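Local structure of putative phosphinothricin acetyltransferase YwnH (Bacillus subtilis, 1VHS) at residues E50-Y55 / N112-R116; F138-F144 / D156-R162; L103-L107 / L132-F138; V17-N21 / P35-R41. The protein probably transfers an acetyl group from acetyl-CoA to phosphinothricin, which inactivates this antibiotic and herbicide. All coordinates share one frame; numbering follows the deposited sequence. Where two conformers were deposited one is given.

Interaction 1. Residues E50-Y55 / N112-R116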
loop_
_atom_site.group_PDB
_atom_site.type_symbol
_atom_site.label_atom_id
_atom_site.label_comp_id
_atom_site.label_asym_id
_atom_site.label_seq_id
_atom_site.Cartn_x
_atom_site.Cartn_y
_atom_site.Cartn_z
ATOM N N GLU A 50 -0.282 -13.445 10.027
ATOM C CA GLU A 50 -0.116 -12.761 11.298
ATOM C C GLU A 50 1.100 -11.839 11.278
ATOM O O GLU A 50 1.109 -10.809 11.950
ATOM C CB GLU A 50 0.024 -13.786 12.425
ATOM C CG GLU A 50 0.089 -13.172 13.809
ATOM C CD GLU A 50 -0.001 -14.211 14.908
ATOM O OE1 GLU A 50 -0.979 -14.989 14.901
ATOM O OE2 GLU A 50 0.898 -14.246 15.777
ATOM N N SER A 51 2.118 -12.208 10.507
ATOM C CA SER A 51 3.335 -11.404 10.406
ATOM C C SER A 51 3.303 -10.420 9.231
ATOM O O SER A 51 4.052 -9.446 9.214
ATOM C CB SER A 51 4.567 -12.311 10.278
ATOM O OG SER A 51 4.576 -13.003 9.041
ATOM N N ARG A 52 2.441 -10.683 8.252
ATOM C CA ARG A 52 2.297 -9.820 7.075
ATOM C C ARG A 52 0.800 -9.575 6.908
ATOM O O ARG A 52 0.146 -10.134 6.028
ATOM C CB ARG A 52 2.884 -10.518 5.850
ATOM C CG ARG A 52 4.380 -10.820 6.005
ATOM C CD ARG A 52 5.205 -9.537 6.031
ATOM N NE ARG A 52 6.636 -9.788 6.220
ATOM C CZ ARG A 52 7.228 -9.934 7.401
ATOM N NH1 ARG A 52 8.534 -10.162 7.458
ATOM N NH2 ARG A 52 6.528 -9.843 8.526
ATOM N N PRO A 53 0.244 -8.714 7.761
ATOM C CA PRO A 53 -1.183 -8.409 7.725
ATOM C C PRO A 53 -1.707 -7.268 6.881
ATOM O O PRO A 53 -0.963 -6.478 6.296
ATOM C CB PRO A 53 -1.511 -8.206 9.196
ATOM C CG PRO A 53 -0.286 -7.495 9.693
ATOM C CD PRO A 53 0.884 -8.127 8.954
ATOM N N LEU A 54 -3.031 -7.226 6.831
ATOM C CA LEU A 54 -3.773 -6.199 6.137
ATOM C C LEU A 54 -4.539 -5.488 7.241
ATOM O O LEU A 54 -5.272 -6.125 8.002
ATOM C CB LEU A 54 -4.763 -6.817 5.146
ATOM C CG LEU A 54 -5.679 -5.812 4.445
ATOM C CD1 LEU A 54 -4.830 -4.848 3.622
ATOM C CD2 LEU A 54 -6.671 -6.549 3.549
ATOM N N TYR A 55 -4.336 -4.182 7.356
ATOM C CA TYR A 55 -5.035 -3.387 8.356
ATOM C C TYR A 55 -5.986 -2.437 7.654
ATOM O O TYR A 55 -5.693 -1.955 6.565
ATOM C CB TYR A 55 -4.066 -2.538 9.175
ATOM C CG TYR A 55 -3.087 -3.314 10.012
ATOM C CD1 TYR A 55 -1.866 -3.728 9.482
ATOM C CD2 TYR A 55 -3.378 -3.642 11.333
ATOM C CE1 TYR A 55 -0.957 -4.445 10.248
ATOM C CE2 TYR A 55 -2.473 -4.365 12.110
ATOM C CZ TYR A 55 -1.267 -4.763 11.561
ATOM O OH TYR A 55 -0.378 -5.497 12.311
ATOM N N ASN A 112 7.648 -4.486 14.726
ATOM C CA ASN A 112 7.065 -5.551 15.530
ATOM C C ASN A 112 6.669 -6.754 14.688
ATOM O O ASN A 112 6.361 -7.817 15.223
ATOM C CB ASN A 112 5.858 -5.030 16.313
ATOM C CG ASN A 112 6.249 -4.026 17.382
ATOM O OD1 ASN A 112 6.458 -2.845 17.099
ATOM N ND2 ASN A 112 6.366 -4.496 18.617
ATOM N N LEU A 113 6.681 -6.589 13.366
ATOM C CA LEU A 113 6.343 -7.680 12.462
ATOM C C LEU A 113 7.614 -8.428 12.065
ATOM O O LEU A 113 7.565 -9.407 11.319
ATOM C CB LEU A 113 5.643 -7.139 11.209
ATOM C CG LEU A 113 4.314 -6.410 11.441
ATOM C CD1 LEU A 113 3.784 -5.873 10.120
ATOM C CD2 LEU A 113 3.310 -7.363 12.076
ATOM N N GLY A 114 8.751 -7.961 12.571
ATOM C CA GLY A 114 10.019 -8.589 12.250
ATOM C C GLY A 114 10.575 -8.125 10.912
ATOM O O GLY A 114 11.472 -8.749 10.348
ATOM N N ILE A 115 10.045 -7.021 10.401
ATOM C CA ILE A 115 10.497 -6.483 9.121
ATOM C C ILE A 115 11.721 -5.588 9.298
ATOM O O ILE A 115 11.698 -4.642 10.085
ATOM C CB ILE A 115 9.387 -5.656 8.459
ATOM C CG1 ILE A 115 8.185 -6.555 8.165
ATOM C CG2 ILE A 115 9.909 -5.016 7.170
ATOM C CD1 ILE A 115 6.923 -5.788 7.822
ATOM N N ARG A 116 12.788 -5.899 8.565
ATOM C CA ARG A 116 14.022 -5.118 8.616
ATOM C C ARG A 116 14.105 -4.127 7.458
ATOM O O ARG A 116 14.549 -2.991 7.630
ATOM C CB ARG A 116 15.241 -6.043 8.581
ATOM C CG ARG A 116 16.567 -5.304 8.470
ATOM C CD ARG A 116 17.747 -6.222 8.748
ATOM N NE ARG A 116 17.767 -7.390 7.871
ATOM C CZ ARG A 116 18.625 -8.397 7.996
ATOM N NH1 ARG A 116 18.576 -9.425 7.159
ATOM N NH2 ARG A 116 19.530 -8.380 8.966
#
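The guanidinium of R52 meets the backbone of L113 and the side chain of I115. Its NH2 donates to L113 O at 3.0 Å. The oxygen lies at the edge of the group, close to its plane, while the nitrogen stands above the plane of the L113 carbonyl. I115 CG1 sits over the centre of one guanidinium face, with R52 CZ 3.6 Å away. L113 packs against the loop that leads into strand 54-58. Its CB is 3.4 Å from S51 O. L113 CD1 packs against P53 CD at 3.9 Å, and CD2 touches Y55 OH. In this GNAT fold, residues 112-116 link helix 98-109 to strand 117-123, so the contact joins that loop to strand 54-58. The R52 chain bends at chi2 (-68°), and its end folds back although CB points away from the loop. R52 NH2 also makes a short 2.6 Å bond to S51 O, which lies in the guanidinium plane; the nitrogen stands above the S51 carbonyl plane. Two acceptors on this nitrogen should limit the rotation of the group. Further out, NH1 bonds weakly to N80 O. I115 also packs on F70 and A83, and P53 and Y55 on L7.

Interaction 2. Residues F138-F144 / D156-R162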
loop_
_atom_site.group_PDB
_atom_site.type_symbol
_atom_site.label_atom_id
_atom_site.label_comp_id
_atom_site.label_asym_id
_atom_site.label_seq_id
_atom_site.Cartn_x
_atom_site.Cartn_y
_atom_site.Cartn_z
ATOM N N PHE A 138 12.667 6.929 3.532
ATOM C CA PHE A 138 12.779 6.111 2.331
ATOM C C PHE A 138 13.673 6.794 1.305
ATOM O O PHE A 138 13.693 8.021 1.210
ATOM C CB PHE A 138 11.403 5.856 1.716
ATOM C CG PHE A 138 10.562 4.887 2.489
ATOM C CD1 PHE A 138 9.938 5.273 3.674
ATOM C CD2 PHE A 138 10.396 3.577 2.036
ATOM C CE1 PHE A 138 9.159 4.366 4.397
ATOM C CE2 PHE A 138 9.620 2.668 2.749
ATOM C CZ PHE A 138 8.998 3.065 3.934
ATOM N N ALA A 139 14.422 5.986 0.560
ATOM C CA ALA A 139 15.309 6.470 -0.496
ATOM C C ALA A 139 14.952 5.709 -1.771
ATOM O O ALA A 139 14.464 4.580 -1.708
ATOM C CB ALA A 139 16.758 6.198 -0.127
ATOM N N GLU A 140 15.196 6.313 -2.928
ATOM C CA GLU A 140 14.894 5.633 -4.183
ATOM C C GLU A 140 15.917 4.518 -4.402
ATOM O O GLU A 140 17.116 4.770 -4.527
ATOM C CB GLU A 140 14.935 6.622 -5.351
ATOM C CG GLU A 140 14.529 6.012 -6.691
ATOM C CD GLU A 140 14.623 7.006 -7.837
ATOM O OE1 GLU A 140 14.095 8.131 -7.697
ATOM O OE2 GLU A 140 15.222 6.657 -8.875
ATOM N N TRP A 141 15.446 3.278 -4.438
ATOM C CA TRP A 141 16.333 2.145 -4.637
ATOM C C TRP A 141 16.301 1.680 -6.088
ATOM O O TRP A 141 17.168 0.923 -6.527
ATOM C CB TRP A 141 15.924 0.984 -3.739
ATOM C CG TRP A 141 16.271 1.143 -2.288
ATOM C CD1 TRP A 141 16.918 2.194 -1.692
ATOM C CD2 TRP A 141 15.994 0.200 -1.250
ATOM N NE1 TRP A 141 17.061 1.957 -0.340
ATOM C CE2 TRP A 141 16.503 0.740 -0.045
ATOM C CE3 TRP A 141 15.364 -1.051 -1.220
ATOM C CZ2 TRP A 141 16.400 0.067 1.177
ATOM C CZ3 TRP A 141 15.261 -1.719 -0.003
ATOM C CH2 TRP A 141 15.779 -1.154 1.180
ATOM N N GLY A 142 15.286 2.114 -6.824
ATOM C CA GLY A 142 15.203 1.714 -8.216
ATOM C C GLY A 142 14.168 2.462 -9.021
ATOM O O GLY A 142 13.254 3.091 -8.480
ATOM N N LEU A 143 14.335 2.399 -10.335
ATOM C CA LEU A 143 13.419 3.019 -11.271
ATOM C C LEU A 143 13.362 2.076 -12.461
ATOM O O LEU A 143 14.375 1.832 -13.124
ATOM C CB LEU A 143 13.930 4.397 -11.706
ATOM C CG LEU A 143 12.946 5.304 -12.456
ATOM C CD1 LEU A 143 13.525 6.711 -12.550
ATOM C CD2 LEU A 143 12.660 4.751 -13.842
ATOM N N PHE A 144 12.184 1.514 -12.698
ATOM C CA PHE A 144 11.981 0.595 -13.813
ATOM C C PHE A 144 11.222 1.436 -14.836
ATOM O O PHE A 144 10.019 1.659 -14.709
ATOM C CB PHE A 144 11.162 -0.623 -13.364
ATOM C CG PHE A 144 11.777 -1.389 -12.204
ATOM C CD1 PHE A 144 13.140 -1.289 -11.921
ATOM C CD2 PHE A 144 10.998 -2.237 -11.428
ATOM C CE1 PHE A 144 13.713 -2.022 -10.881
ATOM C CE2 PHE A 144 11.564 -2.982 -10.382
ATOM C CZ PHE A 144 12.923 -2.870 -10.112
ATOM N N ASP A 156 6.622 4.870 -15.436
ATOM C CA ASP A 156 7.785 4.396 -14.696
ATOM C C ASP A 156 7.365 3.926 -13.306
ATOM O O ASP A 156 6.457 4.496 -12.697
ATOM C CB ASP A 156 8.796 5.534 -14.495
ATOM C CG ASP A 156 9.460 5.985 -15.780
ATOM O OD1 ASP A 156 10.198 6.994 -15.716
ATOM O OD2 ASP A 156 9.265 5.350 -16.835
ATOM N N LEU A 157 8.028 2.893 -12.801
ATOM C CA LEU A 157 7.741 2.424 -11.454
ATOM C C LEU A 157 8.984 2.685 -10.614
ATOM O O LEU A 157 10.076 2.224 -10.950
ATOM C CB LEU A 157 7.436 0.924 -11.437
ATOM C CG LEU A 157 7.093 0.392 -10.038
ATOM C CD1 LEU A 157 5.752 0.987 -9.579
ATOM C CD2 LEU A 157 7.022 -1.132 -10.066
ATOM N N LYS A 158 8.832 3.457 -9.545
ATOM C CA LYS A 158 9.952 3.714 -8.662
ATOM C C LYS A 158 9.824 2.821 -7.442
ATOM O O LYS A 158 8.715 2.552 -6.966
ATOM C CB LYS A 158 9.986 5.178 -8.211
ATOM C CG LYS A 158 10.645 6.108 -9.208
ATOM C CD LYS A 158 10.891 7.487 -8.606
ATOM C CE LYS A 158 11.682 8.354 -9.572
ATOM N NZ LYS A 158 12.176 9.593 -8.909
ATOM N N ILE A 159 10.956 2.341 -6.950
ATOM C CA ILE A 159 10.959 1.506 -5.760
ATOM C C ILE A 159 11.683 2.299 -4.683
ATOM O O ILE A 159 12.831 2.705 -4.875
ATOM C CB ILE A 159 11.727 0.180 -5.966
ATOM C CG1 ILE A 159 11.158 -0.575 -7.169
ATOM C CG2 ILE A 159 11.612 -0.688 -4.708
ATOM C CD1 ILE A 159 9.661 -0.671 -7.182
ATOM N N LEU A 160 11.000 2.546 -3.570
ATOM C CA LEU A 160 11.601 3.274 -2.462
ATOM C C LEU A 160 11.790 2.286 -1.332
ATOM O O LEU A 160 10.954 1.403 -1.113
ATOM C CB LEU A 160 10.693 4.421 -2.009
ATOM C CG LEU A 160 10.828 5.753 -2.752
ATOM C CD1 LEU A 160 10.641 5.571 -4.238
ATOM C CD2 LEU A 160 9.799 6.728 -2.191
ATOM N N GLY A 161 12.895 2.415 -0.616
ATOM C CA GLY A 161 13.125 1.489 0.464
ATOM C C GLY A 161 13.670 2.139 1.709
ATOM O O GLY A 161 14.213 3.238 1.672
ATOM N N ARG A 162 13.505 1.446 2.825
ATOM C CA ARG A 162 14.015 1.936 4.088
ATOM C C ARG A 162 14.366 0.776 4.985
ATOM O O ARG A 162 13.579 -0.161 5.130
ATOM C CB ARG A 162 12.993 2.809 4.808
ATOM C CG ARG A 162 13.472 3.113 6.226
ATOM C CD ARG A 162 12.600 4.066 6.967
ATOM N NE ARG A 162 12.973 4.074 8.380
ATOM C CZ ARG A 162 12.219 4.597 9.336
ATOM N NH1 ARG A 162 12.620 4.552 10.601
ATOM N NH2 ARG A 162 11.067 5.169 9.019
#
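W141 N and G142 N both donate to I159 O, at 2.7 Å and 3.2 Å. The G142 bond uses a lone pair in the carbonyl plane; the W141 bond runs nearly along the C=O axis. Two residues facing one make this a classic beta bulge in the antiparallel hairpin of strands 139-150 and 153-163. On either side of it the ladder is regular: A139 pairs with G161, and F144 with L157, through two backbone hydrogen bonds each. In the GNAT fold strand 153-163 also pairs with 117-123, which leaves 139-150 at the sheet edge within the chain. There is one salt bridge, from K158 NZ to E140 OE1 at 2.7 Å. Both chains are extended beyond CG and cross obliquely, and the nitrogen comes from above the carboxylate plane. Two CH-pi contacts involve aromatic faces. The W141 indole lies flat over G161, whose CA is 3.4 Å from the six-membered ring centroid; the glycine lets the ring come this close. R162 CB stands over the F138 ring, 3.8 Å from its centroid. Among apolar contacts, F144 CD2 meets L157 CD2 at 4.3 Å, and F138 CB meets L160 CB. L157 also packs on F121 of strand 117-123.

Interaction 3. Residues L103-L107 / L132-F138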
loop_
_atom_site.group_PDB
_atom_site.type_symbol
_atom_site.label_atom_id
_atom_site.label_comp_id
_atom_site.label_asym_id
_atom_site.label_seq_id
_atom_site.Cartn_x
_atom_site.Cartn_y
_atom_site.Cartn_z
ATOM N N LEU A 103 1.169 6.139 6.953
ATOM C CA LEU A 103 2.565 5.733 6.829
ATOM C C LEU A 103 3.207 5.677 8.206
ATOM O O LEU A 103 3.947 4.752 8.511
ATOM C CB LEU A 103 3.346 6.693 5.921
ATOM C CG LEU A 103 4.820 6.330 5.676
ATOM C CD1 LEU A 103 4.952 4.866 5.247
ATOM C CD2 LEU A 103 5.399 7.250 4.606
ATOM N N GLN A 104 2.916 6.667 9.045
ATOM C CA GLN A 104 3.477 6.689 10.390
ATOM C C GLN A 104 3.078 5.421 11.143
ATOM O O GLN A 104 3.910 4.797 11.795
ATOM C CB GLN A 104 3.001 7.936 11.143
ATOM C CG GLN A 104 3.436 7.986 12.601
ATOM C CD GLN A 104 2.909 9.216 13.318
ATOM O OE1 GLN A 104 3.313 10.342 13.022
ATOM N NE2 GLN A 104 1.992 9.007 14.261
ATOM N N GLU A 105 1.808 5.032 11.040
ATOM C CA GLU A 105 1.335 3.821 11.708
ATOM C C GLU A 105 1.989 2.578 11.114
ATOM O O GLU A 105 2.360 1.659 11.837
ATOM C CB GLU A 105 -0.187 3.707 11.600
ATOM C CG GLU A 105 -0.934 4.722 12.450
ATOM C CD GLU A 105 -0.283 4.925 13.814
ATOM O OE1 GLU A 105 -0.206 3.954 14.595
ATOM O OE2 GLU A 105 0.167 6.056 14.103
ATOM N N ALA A 106 2.126 2.545 9.794
ATOM C CA ALA A 106 2.757 1.403 9.145
ATOM C C ALA A 106 4.173 1.240 9.694
ATOM O O ALA A 106 4.611 0.127 10.000
ATOM C CB ALA A 106 2.796 1.612 7.623
ATOM N N LEU A 107 4.877 2.359 9.840
ATOM C CA LEU A 107 6.247 2.348 10.342
ATOM C C LEU A 107 6.365 1.974 11.817
ATOM O O LEU A 107 7.381 1.426 12.242
ATOM C CB LEU A 107 6.916 3.705 10.078
ATOM C CG LEU A 107 7.247 3.985 8.604
ATOM C CD1 LEU A 107 7.646 5.448 8.418
ATOM C CD2 LEU A 107 8.368 3.062 8.155
ATOM N N LEU A 132 6.202 12.193 0.384
ATOM C CA LEU A 132 5.759 11.705 1.680
ATOM C C LEU A 132 6.721 10.632 2.196
ATOM O O LEU A 132 7.233 10.733 3.306
ATOM C CB LEU A 132 4.350 11.111 1.582
ATOM C CG LEU A 132 3.830 10.462 2.870
ATOM C CD1 LEU A 132 3.793 11.495 3.983
ATOM C CD2 LEU A 132 2.444 9.876 2.632
ATOM N N PHE A 133 6.964 9.599 1.390
ATOM C CA PHE A 133 7.870 8.538 1.820
ATOM C C PHE A 133 9.299 9.028 2.080
ATOM O O PHE A 133 9.948 8.589 3.031
ATOM C CB PHE A 133 7.882 7.393 0.795
ATOM C CG PHE A 133 6.731 6.434 0.951
ATOM C CD1 PHE A 133 5.443 6.793 0.554
ATOM C CD2 PHE A 133 6.929 5.184 1.522
ATOM C CE1 PHE A 133 4.370 5.917 0.727
ATOM C CE2 PHE A 133 5.860 4.298 1.701
ATOM C CZ PHE A 133 4.579 4.667 1.303
ATOM N N GLU A 134 9.784 9.948 1.251
ATOM C CA GLU A 134 11.137 10.457 1.420
ATOM C C GLU A 134 11.312 11.250 2.710
ATOM O O GLU A 134 12.419 11.356 3.221
ATOM C CB GLU A 134 11.551 11.299 0.203
ATOM C CG GLU A 134 11.878 10.446 -1.014
ATOM C CD GLU A 134 12.196 11.267 -2.253
ATOM O OE1 GLU A 134 13.143 12.079 -2.208
ATOM O OE2 GLU A 134 11.499 11.096 -3.273
ATOM N N LYS A 135 10.223 11.794 3.242
ATOM C CA LYS A 135 10.304 12.540 4.495
ATOM C C LYS A 135 10.391 11.546 5.641
ATOM O O LYS A 135 10.797 11.900 6.747
ATOM C CB LYS A 135 9.070 13.426 4.694
ATOM C CG LYS A 135 8.998 14.633 3.772
ATOM C CD LYS A 135 7.752 15.449 4.070
ATOM C CE LYS A 135 7.623 16.654 3.145
ATOM N NZ LYS A 135 6.330 17.356 3.370
ATOM N N HIS A 136 10.007 10.298 5.374
ATOM C CA HIS A 136 10.041 9.265 6.398
ATOM C C HIS A 136 11.161 8.230 6.284
ATOM O O HIS A 136 10.989 7.070 6.661
ATOM C CB HIS A 136 8.682 8.565 6.488
ATOM C CG HIS A 136 7.613 9.405 7.121
ATOM N ND1 HIS A 136 6.775 10.224 6.395
ATOM C CD2 HIS A 136 7.252 9.555 8.417
ATOM C CE1 HIS A 136 5.940 10.838 7.215
ATOM N NE2 HIS A 136 6.210 10.451 8.448
ATOM N N GLY A 137 12.304 8.650 5.754
ATOM C CA GLY A 137 13.448 7.759 5.676
ATOM C C GLY A 137 13.615 6.876 4.456
ATOM O O GLY A 137 14.601 6.142 4.359
ATOM N N PHE A 138 12.667 6.929 3.532
ATOM C CA PHE A 138 12.779 6.111 2.331
ATOM C C PHE A 138 13.673 6.794 1.305
ATOM O O PHE A 138 13.693 8.021 1.210
ATOM C CB PHE A 138 11.403 5.856 1.716
ATOM C CG PHE A 138 10.562 4.887 2.489
ATOM C CD1 PHE A 138 9.938 5.273 3.674
ATOM C CD2 PHE A 138 10.396 3.577 2.036
ATOM C CE1 PHE A 138 9.159 4.366 4.397
ATOM C CE2 PHE A 138 9.620 2.668 2.749
ATOM C CZ PHE A 138 8.998 3.065 3.934
#
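L103 and F133 mark the nearest backbone approach, with their CA atoms 7.8 Å apart. Segment 103-107 is helical throughout. Segment 132-138 carries the last part of helix 127-135 and the turn into strand 139-150. In that turn F133 O accepts from H136 N and F138 N, which reach it from opposite faces of its plane. G137 has a positive phi (89°). No hydrogen bond crosses between the segments, so side-chain packing joins them. L103 has its CG anti to the backbone N (chi1 -178°), which sends both methyls into the other segment. CD2 stands over the centre of the F133 ring, 3.9 Å from the centroid and 7° off the normal. CD1 touches CE2 of the same ring at 3.7 Å. CD2 also meets L132 CG at 4.0 Å and H136 ND1 at 3.7 Å. L107 continues the row: its CD1 meets H136 CB at 3.8 Å, and its CD2 meets F138 CE1 at 4.1 Å. The imidazole is held by ND1, which donates to L132 O at 3.2 Å, with the oxygen near the ring plane. K135 N reaches that oxygen from the opposite face. L103 lies close to I87, and L132 to G99, both predicted to bind acetyl-CoA. Helix 98-109 begins within residues 96-100, predicted to bind acetyl-CoA; in GNAT proteins the loop at this helix start holds the cofactor's pyrophosphate.

Interaction 4. Residues V17-N21 / P35-R41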
loop_
_atom_site.group_PDB
_atom_site.type_symbol
_atom_site.label_atom_id
_atom_site.label_comp_id
_atom_site.label_asym_id
_atom_site.label_seq_id
_atom_site.Cartn_x
_atom_site.Cartn_y
_atom_site.Cartn_z
ATOM N N VAL A 17 -11.747 -3.545 -1.671
ATOM C CA VAL A 17 -11.740 -3.537 -3.130
ATOM C C VAL A 17 -12.340 -2.240 -3.658
ATOM O O VAL A 17 -11.863 -1.678 -4.645
ATOM C CB VAL A 17 -12.535 -4.735 -3.697
ATOM C CG1 VAL A 17 -12.689 -4.597 -5.209
ATOM C CG2 VAL A 17 -11.817 -6.023 -3.359
ATOM N N ALA A 18 -13.391 -1.764 -3.001
ATOM C CA ALA A 18 -14.037 -0.525 -3.409
ATOM C C ALA A 18 -13.039 0.633 -3.347
ATOM O O ALA A 18 -12.974 1.454 -4.264
ATOM C CB ALA A 18 -15.235 -0.238 -2.511
ATOM N N ILE A 19 -12.266 0.696 -2.264
ATOM C CA ILE A 19 -11.270 1.751 -2.103
ATOM C C ILE A 19 -10.232 1.613 -3.214
ATOM O O ILE A 19 -9.821 2.598 -3.828
ATOM C CB ILE A 19 -10.575 1.659 -0.725
ATOM C CG1 ILE A 19 -11.562 2.089 0.367
ATOM C CG2 ILE A 19 -9.299 2.519 -0.705
ATOM C CD1 ILE A 19 -11.034 1.943 1.776
ATOM N N TYR A 20 -9.821 0.378 -3.466
ATOM C CA TYR A 20 -8.852 0.088 -4.513
ATOM C C TYR A 20 -9.376 0.625 -5.848
ATOM O O TYR A 20 -8.670 1.333 -6.564
ATOM C CB TYR A 20 -8.642 -1.420 -4.601
ATOM C CG TYR A 20 -7.641 -1.847 -5.646
ATOM C CD1 TYR A 20 -6.270 -1.753 -5.406
ATOM C CD2 TYR A 20 -8.065 -2.358 -6.871
ATOM C CE1 TYR A 20 -5.345 -2.163 -6.358
ATOM C CE2 TYR A 20 -7.151 -2.770 -7.835
ATOM C CZ TYR A 20 -5.793 -2.670 -7.570
ATOM O OH TYR A 20 -4.887 -3.072 -8.518
ATOM N N ASN A 21 -10.624 0.295 -6.172
ATOM C CA ASN A 21 -11.226 0.747 -7.424
ATOM C C ASN A 21 -11.404 2.251 -7.542
ATOM O O ASN A 21 -11.361 2.799 -8.645
ATOM C CB ASN A 21 -12.581 0.068 -7.651
ATOM C CG ASN A 21 -12.443 -1.395 -8.008
ATOM O OD1 ASN A 21 -11.447 -1.806 -8.604
ATOM N ND2 ASN A 21 -13.449 -2.187 -7.665
ATOM N N PRO A 35 -11.847 -1.594 -13.145
ATOM C CA PRO A 35 -12.160 -2.036 -11.782
ATOM C C PRO A 35 -12.158 -3.556 -11.636
ATOM O O PRO A 35 -12.528 -4.284 -12.562
ATOM C CB PRO A 35 -13.536 -1.419 -11.526
ATOM C CG PRO A 35 -14.143 -1.356 -12.903
ATOM C CD PRO A 35 -12.982 -0.866 -13.738
ATOM N N VAL A 36 -11.730 -4.031 -10.471
ATOM C CA VAL A 36 -11.676 -5.461 -10.201
ATOM C C VAL A 36 -12.825 -5.873 -9.282
ATOM O O VAL A 36 -13.489 -5.021 -8.694
ATOM C CB VAL A 36 -10.341 -5.846 -9.527
ATOM C CG1 VAL A 36 -9.172 -5.440 -10.422
ATOM C CG2 VAL A 36 -10.232 -5.171 -8.162
ATOM N N THR A 37 -13.058 -7.177 -9.163
ATOM C CA THR A 37 -14.125 -7.676 -8.301
ATOM C C THR A 37 -13.545 -8.363 -7.065
ATOM O O THR A 37 -12.421 -8.864 -7.089
ATOM C CB THR A 37 -15.026 -8.691 -9.036
ATOM O OG1 THR A 37 -14.294 -9.900 -9.270
ATOM C CG2 THR A 37 -15.500 -8.122 -10.367
ATOM N N PRO A 38 -14.312 -8.396 -5.964
ATOM C CA PRO A 38 -13.883 -9.024 -4.709
ATOM C C PRO A 38 -13.363 -10.441 -4.932
ATOM O O PRO A 38 -12.413 -10.881 -4.281
ATOM C CB PRO A 38 -15.154 -9.000 -3.868
ATOM C CG PRO A 38 -15.798 -7.723 -4.306
ATOM C CD PRO A 38 -15.643 -7.784 -5.810
ATOM N N GLU A 39 -13.994 -11.150 -5.864
ATOM C CA GLU A 39 -13.597 -12.514 -6.179
ATOM C C GLU A 39 -12.200 -12.547 -6.794
ATOM O O GLU A 39 -11.429 -13.474 -6.548
ATOM C CB GLU A 39 -14.612 -13.143 -7.133
ATOM N N ASP A 40 -11.875 -11.532 -7.589
ATOM C CA ASP A 40 -10.564 -11.467 -8.229
ATOM C C ASP A 40 -9.455 -11.181 -7.221
ATOM O O ASP A 40 -8.275 -11.327 -7.537
ATOM C CB ASP A 40 -10.528 -10.372 -9.303
ATOM C CG ASP A 40 -11.592 -10.548 -10.367
ATOM O OD1 ASP A 40 -11.772 -11.683 -10.858
ATOM O OD2 ASP A 40 -12.239 -9.539 -10.721
ATOM N N ARG A 41 -9.833 -10.778 -6.011
ATOM C CA ARG A 41 -8.849 -10.449 -4.983
ATOM C C ARG A 41 -8.949 -11.304 -3.722
ATOM O O ARG A 41 -8.235 -11.065 -2.748
ATOM C CB ARG A 41 -8.980 -8.969 -4.610
ATOM C CG ARG A 41 -8.775 -8.019 -5.778
ATOM C CD ARG A 41 -7.306 -7.894 -6.165
ATOM N NE ARG A 41 -6.566 -7.058 -5.222
ATOM C CZ ARG A 41 -5.288 -6.721 -5.357
ATOM N NH1 ARG A 41 -4.590 -7.149 -6.400
ATOM N NH2 ARG A 41 -4.707 -5.941 -4.453
#
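The side-chain amide of N21 lies against the backbone of V36 and grips it twice. V36 N donates to N21 OD1 at 2.9 Å, tilted from the plane of that carbonyl. N21 ND2 returns a bond to V36 O at 3.0 Å. This second bond is nearly straight (169°). It lies near the amide plane and uses a lone pair of the V36 oxygen. Together the two bonds fix the rotation of the amide, and OD1 also rests 3.3 Å from P35 CA. V17, one turn earlier, lies at a slant to V36, with its CG1 3.9 Å from V36 CG2. Its other methyl, CG2, comes 3.9 Å from P38 CA. Y20 crosses V36 at about a right angle, and its CD2 touches V36 CG2 at 3.8 Å. With chi1 at -179°, the Y20 ring swings away from its own backbone N and toward R41. The guanidinium comes over the ring face in a cation-pi contact, with R41 CZ 4.8 Å from the centroid. R41 makes a second cation-pi contact with W44. Y20 OH is bonded to D32 and T30, and its ring meets Y88, predicted to bind acetyl-CoA. The contact lays the loop 35-41 along helix 13-24, just before helix 42-46. On the same helix, I19 packs on V64 and W67 of strand 64-72.

In the fold
Along the chain interaction 4 closes first. The segments of interactions 1 and 3 then alternate, and interaction 2 follows. Interactions 2 and 3 touch: they share F138, where helix 127-135 passes into strand 139-150, with centres about 13 Å apart. Interactions 1 and 2 reach the same sheet with centres about 21 Å apart. Interaction 3 packs helix 98-109 against helix 127-135, while interaction 1 joins the loop after 98-109 to strand 54-58. Interaction 4 lies across the chain's centre from both 2 and 3, about 26 Å between centres. Interactions 2, 3 and 4 bring side chains within about 5 Å of those of predicted acetyl-CoA residues, consistent with a site drawn from separate parts of one GNAT domain.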